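Local coordinates for phosphoserine aminotransferase SerC (Cytophaga hutchinsonii ATCC 33406, PDB 3FFR), which probably catalyses the pyridoxal-phosphate-dependent transamination that makes phosphoserine in serine biosynthesis, as a class-V aminotransferase, at residues L56-Y62 / K176-I182. Sequence-based numbering, arbitrary orientation. Where two conformers were deposited one is given.
Sequences LELPSNY and KFDWTKI. With P33 (3,6,9,12,15,18-hexaoxaicosane-1,20-diol), chain K.
Trp179 and Tyr62 join two loops of the PLP-binding large domain through an edge-to-face aromatic pair and a hydroxyl-to-carbonyl hydrogen bond: residues 56-62, between helix 39-55 and strand 62-67, and residues 176-182, ahead of strand 184-188. The indole of Trp179 is the centre of the contact. Leu58 CD2 sits over the middle of its six-membered ring, a CH-pi contact 3.4 Å from the centroid. The CB of Phe177 lies on the opposite face, nearer the rim. At the edge of the ring Trp179 NE1 donates to Leu56 O at 3.0 Å, in a bent bond (136° at the hydrogen), with the oxygen somewhat out of the indole plane. Helix 39-55 closes in a Schellman motif, with Glu57 at positive phi. Pro59 CD touches Trp179 CD1 at 3.7 Å.

The six-membered ring of Trp179 turns its edge to the face of Tyr62, with planes at 66°. Chi1 of -82° sets the Tyr62 ring beside its own backbone N and carries OH across to the other loop. There it donates to Trp179 O at 2.9 Å, in the carbonyl plane on a lone pair. Water 1 also donates to Trp179 O. An alanine in place of Trp179 would probably open a gap beside Leu58 CD2 and leave Leu56 O without its indole donor. Farther out, Glu57 OE1 and Lys176 NZ form a long salt bridge of 4.0 Å.

An Asx turn, Asp178 OD1 accepting from Thr180 N, shapes the second loop. Leu56, Leu58 and Tyr62 also touch Ile203 of strand 200-205, while Phe177 and Ile182 pack against helix 149-152 and strand 163-167.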
# COMPACT_ATOMS: atom_id res chain seq x y z
N LEU A 56 -9.76 -20.79 -2.80
CA LEU A 56 -8.73 -21.46 -2.01
C LEU A 56 -9.29 -22.49 -1.04
O LEU A 56 -8.56 -23.15 -0.31
CB LEU A 56 -7.87 -20.43 -1.28
CG LEU A 56 -7.10 -19.48 -2.21
CD1 LEU A 56 -6.29 -18.43 -1.35
CD2 LEU A 56 -6.21 -20.25 -3.21
N GLU A 57 -10.59 -22.63 -1.07
CA GLU A 57 -11.28 -23.63 -0.23
C GLU A 57 -10.90 -23.50 1.26
O GLU A 57 -10.62 -24.47 1.97
CB GLU A 57 -11.04 -25.04 -0.76
CG GLU A 57 -11.49 -25.17 -2.21
CD GLU A 57 -11.16 -26.50 -2.84
OE1 GLU A 57 -11.33 -27.55 -2.19
OE2 GLU A 57 -10.74 -26.48 -4.00
N LEU A 58 -10.97 -22.28 1.75
CA LEU A 58 -10.62 -22.00 3.12
C LEU A 58 -11.71 -22.40 4.09
O LEU A 58 -12.90 -22.11 3.87
CB LEU A 58 -10.34 -20.52 3.31
CG LEU A 58 -9.14 -19.93 2.55
CD1 LEU A 58 -9.07 -18.39 2.72
CD2 LEU A 58 -7.86 -20.62 3.00
N PRO A 59 -11.31 -23.03 5.20
CA PRO A 59 -12.31 -23.40 6.20
C PRO A 59 -12.70 -22.25 7.11
O PRO A 59 -12.10 -21.16 7.07
CB PRO A 59 -11.63 -24.49 7.01
CG PRO A 59 -10.19 -24.30 6.82
CD PRO A 59 -9.97 -23.54 5.51
N SER A 60 -13.67 -22.52 7.96
CA SER A 60 -14.31 -21.46 8.75
C SER A 60 -13.44 -20.82 9.81
O SER A 60 -13.73 -19.72 10.27
CB SER A 60 -15.63 -21.96 9.37
OG SER A 60 -15.37 -23.00 10.29
N ASN A 61 -12.33 -21.48 10.13
CA ASN A 61 -11.41 -20.97 11.17
C ASN A 61 -10.33 -20.04 10.61
O ASN A 61 -9.45 -19.61 11.33
CB ASN A 61 -10.77 -22.09 12.02
CG ASN A 61 -9.89 -23.02 11.22
OD1 ASN A 61 -10.25 -23.45 10.13
ND2 ASN A 61 -8.73 -23.37 11.78
N TYR A 62 -10.41 -19.78 9.32
CA TYR A 62 -9.51 -18.84 8.63
C TYR A 62 -10.19 -17.53 8.25
O TYR A 62 -11.37 -17.48 7.91
CB TYR A 62 -8.94 -19.45 7.35
CG TYR A 62 -7.74 -20.35 7.56
CD1 TYR A 62 -7.89 -21.66 8.01
CD2 TYR A 62 -6.46 -19.89 7.31
CE1 TYR A 62 -6.76 -22.48 8.19
CE2 TYR A 62 -5.35 -20.71 7.46
CZ TYR A 62 -5.49 -21.97 7.91
OH TYR A 62 -4.36 -22.75 8.03
N LYS A 176 -2.03 -26.49 -3.42
CA LYS A 176 -3.30 -26.78 -2.78
C LYS A 176 -3.00 -27.21 -1.35
O LYS A 176 -2.69 -28.36 -1.05
CB LYS A 176 -4.10 -27.85 -3.51
CG LYS A 176 -5.50 -27.99 -2.91
CD LYS A 176 -6.41 -28.95 -3.64
CE LYS A 176 -7.81 -28.90 -3.04
NZ LYS A 176 -7.79 -29.27 -1.60
N PHE A 177 -3.09 -26.24 -0.45
CA PHE A 177 -2.76 -26.49 0.95
C PHE A 177 -3.77 -27.32 1.70
O PHE A 177 -4.96 -27.32 1.40
CB PHE A 177 -2.48 -25.18 1.71
CG PHE A 177 -1.28 -24.43 1.19
CD1 PHE A 177 0.02 -24.88 1.50
CD2 PHE A 177 -1.42 -23.35 0.36
CE1 PHE A 177 1.12 -24.27 0.98
CE2 PHE A 177 -0.30 -22.70 -0.16
CZ PHE A 177 0.98 -23.17 0.16
N ASP A 178 -3.23 -28.05 2.66
CA ASP A 178 -4.03 -28.70 3.68
C ASP A 178 -4.03 -27.69 4.82
O ASP A 178 -3.02 -27.51 5.51
CB ASP A 178 -3.41 -30.01 4.13
CG ASP A 178 -4.20 -30.67 5.24
OD1 ASP A 178 -4.97 -30.01 5.97
OD2 ASP A 178 -4.01 -31.89 5.41
N TRP A 179 -5.16 -27.02 4.98
CA TRP A 179 -5.26 -25.90 5.91
C TRP A 179 -5.20 -26.34 7.35
O TRP A 179 -5.08 -25.52 8.24
CB TRP A 179 -6.54 -25.09 5.64
CG TRP A 179 -6.58 -24.56 4.23
CD1 TRP A 179 -7.40 -24.99 3.22
CD2 TRP A 179 -5.73 -23.57 3.66
NE1 TRP A 179 -7.13 -24.32 2.07
CE2 TRP A 179 -6.11 -23.43 2.31
CE3 TRP A 179 -4.71 -22.77 4.17
CZ2 TRP A 179 -5.49 -22.54 1.46
CZ3 TRP A 179 -4.11 -21.86 3.32
CH2 TRP A 179 -4.50 -21.76 1.98
N THR A 180 -5.28 -27.64 7.59
CA THR A 180 -5.21 -28.12 8.96
C THR A 180 -3.78 -28.34 9.41
O THR A 180 -3.52 -28.44 10.61
CB THR A 180 -5.97 -29.46 9.16
OG1 THR A 180 -5.23 -30.54 8.58
CG2 THR A 180 -7.41 -29.39 8.60
N LYS A 181 -2.86 -28.37 8.45
CA LYS A 181 -1.45 -28.64 8.76
C LYS A 181 -0.56 -27.42 8.83
O LYS A 181 0.61 -27.51 9.20
CB LYS A 181 -0.90 -29.69 7.81
CG LYS A 181 -1.59 -31.02 8.00
CD LYS A 181 -1.02 -32.09 7.11
CE LYS A 181 -1.88 -33.34 7.22
NZ LYS A 181 -2.12 -33.72 8.65
N ILE A 182 -1.13 -26.27 8.49
CA ILE A 182 -0.44 -24.99 8.60
C ILE A 182 -1.39 -24.03 9.31
O ILE A 182 -2.50 -24.41 9.70
CB ILE A 182 0.02 -24.44 7.24
CG1 ILE A 182 -1.19 -24.15 6.33
CG2 ILE A 182 1.07 -25.38 6.58
CD1 ILE A 182 -0.83 -23.46 5.03
O4 P33 K . -10.91 -17.66 13.11
C3 P33 K . -11.71 -16.56 12.68
C2 P33 K . -12.54 -16.83 11.43
O1 P33 K . -12.98 -15.55 10.91
O HOH W 1 -5.66 -24.72 10.86